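Local coordinates for protein Adp-heptose LPS heptosyltransferase II (Escherichia coli, PDB 1PSW) that transfers the second heptose from ADP-L-glycero-beta-D-manno-heptose to the heptosyl-Kdo2-lipid A module during synthesis of the lipopolysaccharide core, at residues Leu272-Ala277 / Asp293-Leu298; Lys263-Asn268 / Arg281-Leu286. One frame throughout, in Å; residues are numbered along the deposited sequence.

How the contacts relate
Both contacts belong to one beta-alpha-beta unit, strand 264-268, helix 271-278 and strand 283-287, in the second of the two parallel six-stranded sheets of this GT-B glycosyltransferase. Contact 2 pairs the two strands; contact 1 sets the connecting helix against the loop that follows strand 283-287. Their centres lie about 10 Å apart, and along the chain the segments alternate: 263-268, 272-277, 281-286, 293-298. Helix 271-278 binds them together, with Met273 packing on Ala285 and Thr267, and Ala276 on Leu283. Contact 2 is buried sheet core, whereas His274, Thr295 and Leu298 of contact 1 also touch helices 11-27 or 131-137, placing it where the two Rossmann-like halves meet.

Contact 1: residues Leu272-Ala277 / Asp293-Leu298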
ATOM      1  N   LEU A 272      -3.333  -2.116   2.444  1.00 15.96           N
ATOM      2  CA  LEU A 272      -4.381  -1.176   2.061  1.00 17.55           C
ATOM      3  C   LEU A 272      -4.336   0.103   2.882  1.00 16.70           C
ATOM      4  O   LEU A 272      -4.821   1.140   2.437  1.00 17.08           O
ATOM      5  CB  LEU A 272      -5.763  -1.830   2.152  1.00 17.47           C
ATOM      6  CG  LEU A 272      -6.045  -2.917   1.099  1.00 19.05           C
ATOM      7  CD1 LEU A 272      -7.431  -3.506   1.365  1.00 18.43           C
ATOM      8  CD2 LEU A 272      -5.983  -2.325  -0.316  1.00 17.81           C
HETATM    9  N   MSE A 273      -3.761   0.040   4.078  1.00 17.98           N
HETATM   10  CA  MSE A 273      -3.638   1.235   4.908  1.00 17.07           C
HETATM   11  C   MSE A 273      -2.877   2.282   4.095  1.00 16.55           C
HETATM   12  O   MSE A 273      -3.276   3.439   4.006  1.00 16.64           O
HETATM   13  CB  MSE A 273      -2.843   0.923   6.177  1.00 17.46           C
HETATM   14  CG  MSE A 273      -2.641   2.116   7.113  1.00 21.90           C
HETATM   15 SE   MSE A 273      -1.517   1.695   8.645  1.00 33.22          SE
HETATM   16  CE  MSE A 273       0.189   1.873   7.640  1.00 28.59           C
ATOM     17  N   HIS A 274      -1.768   1.854   3.506  1.00 15.51           N
ATOM     18  CA  HIS A 274      -0.938   2.739   2.692  1.00 15.63           C
ATOM     19  C   HIS A 274      -1.679   3.309   1.493  1.00 16.00           C
ATOM     20  O   HIS A 274      -1.429   4.447   1.087  1.00 16.15           O
ATOM     21  CB  HIS A 274       0.321   1.995   2.260  1.00 16.45           C
ATOM     22  CG  HIS A 274       1.167   1.583   3.418  1.00 18.14           C
ATOM     23  ND1 HIS A 274       1.776   2.498   4.247  1.00 17.01           N
ATOM     24  CD2 HIS A 274       1.399   0.367   3.965  1.00 19.45           C
ATOM     25  CE1 HIS A 274       2.342   1.866   5.260  1.00 16.67           C
ATOM     26  NE2 HIS A 274       2.126   0.573   5.113  1.00 18.47           N
ATOM     27  N   VAL A 275      -2.590   2.522   0.932  1.00 13.92           N
ATOM     28  CA  VAL A 275      -3.380   2.985  -0.197  1.00 16.50           C
ATOM     29  C   VAL A 275      -4.290   4.127   0.270  1.00 15.78           C
ATOM     30  O   VAL A 275      -4.339   5.177  -0.368  1.00 16.06           O
ATOM     31  CB  VAL A 275      -4.228   1.834  -0.799  1.00 16.73           C
ATOM     32  CG1 VAL A 275      -5.158   2.374  -1.878  1.00 16.29           C
ATOM     33  CG2 VAL A 275      -3.302   0.767  -1.394  1.00 15.72           C
ATOM     34  N   ALA A 276      -4.997   3.927   1.383  1.00 16.38           N
ATOM     35  CA  ALA A 276      -5.885   4.956   1.922  1.00 16.07           C
ATOM     36  C   ALA A 276      -5.097   6.234   2.242  1.00 15.61           C
ATOM     37  O   ALA A 276      -5.560   7.347   1.976  1.00 15.71           O
ATOM     38  CB  ALA A 276      -6.586   4.433   3.183  1.00 16.34           C
ATOM     39  N   ALA A 277      -3.903   6.067   2.805  1.00 15.13           N
ATOM     40  CA  ALA A 277      -3.036   7.194   3.154  1.00 15.74           C
ATOM     41  C   ALA A 277      -2.642   7.995   1.912  1.00 15.82           C
ATOM     42  O   ALA A 277      -2.606   9.221   1.943  1.00 15.76           O
ATOM     43  CB  ALA A 277      -1.777   6.685   3.872  1.00 15.38           C
ATOM     44  N   ASP A 293       6.676   2.399  13.365  1.00 20.47           N
ATOM     45  CA  ASP A 293       8.031   2.939  13.271  1.00 22.63           C
ATOM     46  C   ASP A 293       8.704   2.831  11.903  1.00 21.33           C
ATOM     47  O   ASP A 293       9.485   3.706  11.530  1.00 23.77           O
ATOM     48  CB  ASP A 293       8.961   2.256  14.285  1.00 25.44           C
ATOM     49  CG  ASP A 293       8.601   2.558  15.736  1.00 29.31           C
ATOM     50  OD1 ASP A 293       7.653   3.333  15.994  1.00 28.22           O
ATOM     51  OD2 ASP A 293       9.290   2.007  16.624  1.00 29.43           O
ATOM     52  N   PHE A 294       8.418   1.764  11.166  1.00 19.13           N
ATOM     53  CA  PHE A 294       9.052   1.526   9.866  1.00 18.79           C
ATOM     54  C   PHE A 294       8.212   1.938   8.663  1.00 16.26           C
ATOM     55  O   PHE A 294       8.710   2.578   7.740  1.00 15.66           O
ATOM     56  CB  PHE A 294       9.427   0.035   9.758  1.00 18.92           C
ATOM     57  CG  PHE A 294      10.192  -0.328   8.507  1.00 18.88           C
ATOM     58  CD1 PHE A 294      11.269   0.443   8.084  1.00 21.84           C
ATOM     59  CD2 PHE A 294       9.852  -1.456   7.769  1.00 21.19           C
ATOM     60  CE1 PHE A 294      12.000   0.100   6.947  1.00 20.63           C
ATOM     61  CE2 PHE A 294      10.579  -1.815   6.627  1.00 20.98           C
ATOM     62  CZ  PHE A 294      11.654  -1.030   6.218  1.00 22.31           C
ATOM     63  N   THR A 295       6.940   1.566   8.684  1.00 15.65           N
ATOM     64  CA  THR A 295       6.028   1.880   7.598  1.00 16.56           C
ATOM     65  C   THR A 295       4.764   2.550   8.111  1.00 15.21           C
ATOM     66  O   THR A 295       3.671   1.989   8.028  1.00 14.85           O
ATOM     67  CB  THR A 295       5.638   0.609   6.835  1.00 16.66           C
ATOM     68  OG1 THR A 295       5.239  -0.394   7.774  1.00 18.31           O
ATOM     69  CG2 THR A 295       6.819   0.087   6.021  1.00 17.79           C
ATOM     70  N   PRO A 296       4.895   3.762   8.658  1.00 15.22           N
ATOM     71  CA  PRO A 296       3.722   4.471   9.170  1.00 15.78           C
ATOM     72  C   PRO A 296       2.833   4.986   8.043  1.00 16.33           C
ATOM     73  O   PRO A 296       3.277   5.143   6.909  1.00 17.22           O
ATOM     74  CB  PRO A 296       4.338   5.609   9.978  1.00 16.25           C
ATOM     75  CG  PRO A 296       5.573   5.930   9.191  1.00 17.18           C
ATOM     76  CD  PRO A 296       6.121   4.555   8.857  1.00 15.51           C
ATOM     77  N   PRO A 297       1.550   5.229   8.340  1.00 16.03           N
ATOM     78  CA  PRO A 297       0.663   5.739   7.289  1.00 15.83           C
ATOM     79  C   PRO A 297       1.092   7.175   7.002  1.00 15.21           C
ATOM     80  O   PRO A 297       1.076   8.021   7.896  1.00 16.94           O
ATOM     81  CB  PRO A 297      -0.729   5.634   7.922  1.00 13.75           C
ATOM     82  CG  PRO A 297      -0.460   5.716   9.396  1.00 14.53           C
ATOM     83  CD  PRO A 297       0.799   4.904   9.565  1.00 14.39           C
ATOM     84  N   LEU A 298       1.502   7.438   5.762  1.00 15.72           N
ATOM     85  CA  LEU A 298       1.982   8.764   5.381  1.00 14.81           C
ATOM     86  C   LEU A 298       0.845   9.660   4.909  1.00 15.26           C
ATOM     87  O   LEU A 298       0.576   9.768   3.718  1.00 15.76           O
ATOM     88  CB  LEU A 298       3.046   8.638   4.285  1.00 14.56           C
ATOM     89  CG  LEU A 298       4.254   7.740   4.587  1.00 15.82           C
ATOM     90  CD1 LEU A 298       5.124   7.613   3.341  1.00 17.85           C
ATOM     91  CD2 LEU A 298       5.053   8.317   5.739  1.00 15.47           C
TER
HETATM   92  O   HOH W   1       1.602   5.388   3.782  1.00 19.56           O
HETATM   93  O   HOH W   2       2.837  -1.378   6.989  1.00 28.08           O
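Thr295 meets His274 with its backbone and its CB. The carbonyl O of Thr295 lies near the plane of the imidazole, at its edge, 3.1 Å from His274 CE1, and no hydrogen bond crosses directly between the segments. CG of His274 stands anti to the carbonyl carbon (chi1 -62°), on the side of the backbone N, and the side chain stands at about a right angle to that of Thr295. Each ring nitrogen is hydrogen-bonded to a water: one bridges His274 NE2 (2.8 Å) and Thr295 OG1, the other is 2.9 Å from His274 ND1. Both waters sit in the ring plane, which would tend to hold the imidazole in this rotation. The same Thr295 O also touches Met273 CE at 3.5 Å. Pro296 contributes mainly its carbonyl O, which comes to the His274 ring edge 3.8 Å from CE1. Helix 271-278 is the crossover of a beta-alpha-beta unit in a GT-B fold, and the side bearing Met273, His274 and Ala277 receives the loop between strands 283-287 and 302-306. Pro297 packs on Met273: its CD is 3.6 Å from CE of this selenomethionine, whose chain bends at chi3 (80°). Pro297 CB lies 4.3 Å from Ala277 CB. The backbone N-H of Leu298 donates a hydrogen bond to the water at His274 ND1, and Met16 of helix 11-27 touches the side chains of both His274 and Leu298.

Contact 2: residues Lys263-Asn268 / Arg281-Leu286; sequences KAIVTN and RPLVAL
Leu283 lies beside Ile265 and Thr267 on one face of a parallel strand pair. Its CB is 3.8 Å from Ile265 O, and CG, anti to the backbone N (chi1 163°), touches the same carbonyl O and approaches Thr267 CG2. CD1 ends between two methyls, 3.6 Å from Ile265 CG2 and 3.5 Å from Thr267 CG2, the latter tighter than usual van der Waals contact. Four backbone hydrogen bonds join the strands: Ile265 N to Pro282 O, Val284 N to Ile265 O, Thr267 N to Val284 O and Leu286 N to Thr267 O; the last, 2.8 Å from N to O, is nearly straight, with 171° at the hydrogen. While CG2 of Thr267 meets Leu283, its OG1 donates a hydrogen bond to Asn268 O, 2.9 Å off, on a lone pair in the carbonyl plane. An alanine at Thr267 would probably open a gap beside Leu283 CD1 and leave Asn268 O without this donor. On the other face Val266 CG1 meets Leu286 CD1 at 4.2 Å. Pro282 CD lies over the centre of the Arg281 guanidinium, whose NH1 forms a salt bridge with Glu346 of helix 332-347. The strands are the two of a beta-alpha-beta unit in the six-stranded parallel sheet; its connecting helix 271-278 covers the Leu283 face through Met273 and Ala276, strands 182-186 and 302-306 flank the pair, and Leu339 and Leu343 of helix 332-347 pack on Ala264.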
ATOM      1  N   LYS A 263     -15.868   8.011   3.216  1.00 16.85           N
ATOM      2  CA  LYS A 263     -15.695   9.190   4.067  1.00 18.49           C
ATOM      3  C   LYS A 263     -14.530   8.994   5.037  1.00 18.18           C
ATOM      4  O   LYS A 263     -13.909   9.964   5.481  1.00 18.96           O
ATOM      5  CB  LYS A 263     -16.974   9.459   4.857  1.00 18.35           C
ATOM      6  CG  LYS A 263     -18.197   9.717   3.992  1.00 22.71           C
ATOM      7  CD  LYS A 263     -18.093  11.038   3.259  1.00 25.12           C
ATOM      8  CE  LYS A 263     -19.318  11.275   2.395  1.00 29.08           C
ATOM      9  NZ  LYS A 263     -19.303  12.641   1.810  1.00 31.55           N
ATOM     10  N   ALA A 264     -14.259   7.736   5.374  1.00 16.56           N
ATOM     11  CA  ALA A 264     -13.168   7.381   6.273  1.00 14.94           C
ATOM     12  C   ALA A 264     -12.880   5.898   6.140  1.00 15.54           C
ATOM     13  O   ALA A 264     -13.702   5.139   5.624  1.00 14.81           O
ATOM     14  CB  ALA A 264     -13.522   7.712   7.721  1.00 14.15           C
ATOM     15  N   ILE A 265     -11.709   5.497   6.622  1.00 16.15           N
ATOM     16  CA  ILE A 265     -11.265   4.110   6.557  1.00 16.36           C
ATOM     17  C   ILE A 265     -10.771   3.661   7.924  1.00 16.21           C
ATOM     18  O   ILE A 265     -10.175   4.443   8.656  1.00 16.54           O
ATOM     19  CB  ILE A 265     -10.085   3.953   5.559  1.00 17.01           C
ATOM     20  CG1 ILE A 265     -10.515   4.418   4.158  1.00 18.91           C
ATOM     21  CG2 ILE A 265      -9.606   2.514   5.539  1.00 17.15           C
ATOM     22  CD1 ILE A 265     -11.630   3.597   3.530  1.00 17.66           C
ATOM     23  N   VAL A 266     -11.051   2.410   8.278  1.00 15.62           N
ATOM     24  CA  VAL A 266     -10.578   1.832   9.535  1.00 16.10           C
ATOM     25  C   VAL A 266      -9.802   0.613   9.062  1.00 15.78           C
ATOM     26  O   VAL A 266     -10.325  -0.192   8.282  1.00 16.16           O
ATOM     27  CB  VAL A 266     -11.736   1.374  10.442  1.00 18.57           C
ATOM     28  CG1 VAL A 266     -11.188   0.780  11.731  1.00 17.61           C
ATOM     29  CG2 VAL A 266     -12.648   2.545  10.753  1.00 18.62           C
ATOM     30  N   THR A 267      -8.562   0.467   9.518  1.00 13.47           N
ATOM     31  CA  THR A 267      -7.744  -0.649   9.068  1.00 15.41           C
ATOM     32  C   THR A 267      -6.665  -1.049  10.071  1.00 15.08           C
ATOM     33  O   THR A 267      -6.340  -0.299  10.989  1.00 14.84           O
ATOM     34  CB  THR A 267      -7.021  -0.278   7.757  1.00 18.27           C
ATOM     35  OG1 THR A 267      -6.202  -1.373   7.327  1.00 22.44           O
ATOM     36  CG2 THR A 267      -6.134   0.933   7.979  1.00 18.55           C
ATOM     37  N   ASN A 268      -6.129  -2.247   9.873  1.00 14.08           N
ATOM     38  CA  ASN A 268      -5.038  -2.756  10.686  1.00 16.36           C
ATOM     39  C   ASN A 268      -3.767  -2.315   9.953  1.00 16.92           C
ATOM     40  O   ASN A 268      -3.834  -1.671   8.906  1.00 17.75           O
ATOM     41  CB  ASN A 268      -5.057  -4.289  10.719  1.00 15.53           C
ATOM     42  CG  ASN A 268      -6.388  -4.857  11.149  1.00 16.38           C
ATOM     43  OD1 ASN A 268      -6.937  -4.485  12.184  1.00 18.96           O
ATOM     44  ND2 ASN A 268      -6.908  -5.787  10.352  1.00 16.87           N
ATOM     45  N   ARG A 281      -7.372  10.014   2.579  1.00 18.93           N
ATOM     46  CA  ARG A 281      -8.687   9.797   3.159  1.00 19.18           C
ATOM     47  C   ARG A 281      -8.528   9.728   4.678  1.00 19.33           C
ATOM     48  O   ARG A 281      -7.516   9.237   5.173  1.00 20.59           O
ATOM     49  CB  ARG A 281      -9.280   8.466   2.658  1.00 19.83           C
ATOM     50  CG  ARG A 281      -9.670   8.411   1.176  1.00 22.46           C
ATOM     51  CD  ARG A 281     -10.995   9.120   0.917  1.00 24.31           C
ATOM     52  NE  ARG A 281     -10.846  10.555   0.972  1.00 26.43           N
ATOM     53  CZ  ARG A 281     -11.711  11.386   1.534  1.00 24.97           C
ATOM     54  NH1 ARG A 281     -12.820  10.936   2.108  1.00 23.85           N
ATOM     55  NH2 ARG A 281     -11.442  12.684   1.528  1.00 24.76           N
ATOM     56  N   PRO A 282      -9.506  10.246   5.440  1.00 19.21           N
ATOM     57  CA  PRO A 282      -9.363  10.167   6.897  1.00 19.12           C
ATOM     58  C   PRO A 282      -9.254   8.683   7.210  1.00 18.41           C
ATOM     59  O   PRO A 282      -9.981   7.871   6.640  1.00 18.74           O
ATOM     60  CB  PRO A 282     -10.664  10.765   7.406  1.00 20.06           C
ATOM     61  CG  PRO A 282     -10.985  11.790   6.353  1.00 19.65           C
ATOM     62  CD  PRO A 282     -10.685  11.046   5.065  1.00 19.48           C
ATOM     63  N   LEU A 283      -8.347   8.329   8.107  1.00 18.35           N
ATOM     64  CA  LEU A 283      -8.151   6.930   8.426  1.00 19.50           C
ATOM     65  C   LEU A 283      -7.710   6.695   9.858  1.00 18.00           C
ATOM     66  O   LEU A 283      -6.997   7.498  10.449  1.00 16.55           O
ATOM     67  CB  LEU A 283      -7.133   6.333   7.444  1.00 23.19           C
ATOM     68  CG  LEU A 283      -6.436   5.008   7.746  1.00 27.35           C
ATOM     69  CD1 LEU A 283      -6.466   4.081   6.536  1.00 29.81           C
ATOM     70  CD2 LEU A 283      -5.007   5.311   8.156  1.00 28.24           C
ATOM     71  N   VAL A 284      -8.172   5.587  10.418  1.00 15.98           N
ATOM     72  CA  VAL A 284      -7.812   5.206  11.777  1.00 15.71           C
ATOM     73  C   VAL A 284      -7.099   3.867  11.614  1.00 14.85           C
ATOM     74  O   VAL A 284      -7.694   2.899  11.137  1.00 16.01           O
ATOM     75  CB  VAL A 284      -9.062   5.023  12.671  1.00 15.69           C
ATOM     76  CG1 VAL A 284      -8.640   4.566  14.065  1.00 15.25           C
ATOM     77  CG2 VAL A 284      -9.832   6.325  12.764  1.00 18.58           C
ATOM     78  N   ALA A 285      -5.827   3.826  12.000  1.00 14.18           N
ATOM     79  CA  ALA A 285      -5.006   2.630  11.891  1.00 14.34           C
ATOM     80  C   ALA A 285      -4.793   1.990  13.262  1.00 16.00           C
ATOM     81  O   ALA A 285      -4.261   2.611  14.179  1.00 15.89           O
ATOM     82  CB  ALA A 285      -3.671   2.985  11.251  1.00 13.68           C
ATOM     83  N   LEU A 286      -5.222   0.737  13.384  1.00 15.83           N
ATOM     84  CA  LEU A 286      -5.131  -0.006  14.635  1.00 15.44           C
ATOM     85  C   LEU A 286      -3.907  -0.905  14.735  1.00 15.92           C
ATOM     86  O   LEU A 286      -3.729  -1.831  13.934  1.00 16.91           O
ATOM     87  CB  LEU A 286      -6.401  -0.834  14.813  1.00 14.37           C
ATOM     88  CG  LEU A 286      -7.685  -0.041  14.539  1.00 15.17           C
ATOM     89  CD1 LEU A 286      -8.891  -0.943  14.776  1.00 15.63           C
ATOM     90  CD2 LEU A 286      -7.758   1.195  15.450  1.00 13.46           C
TER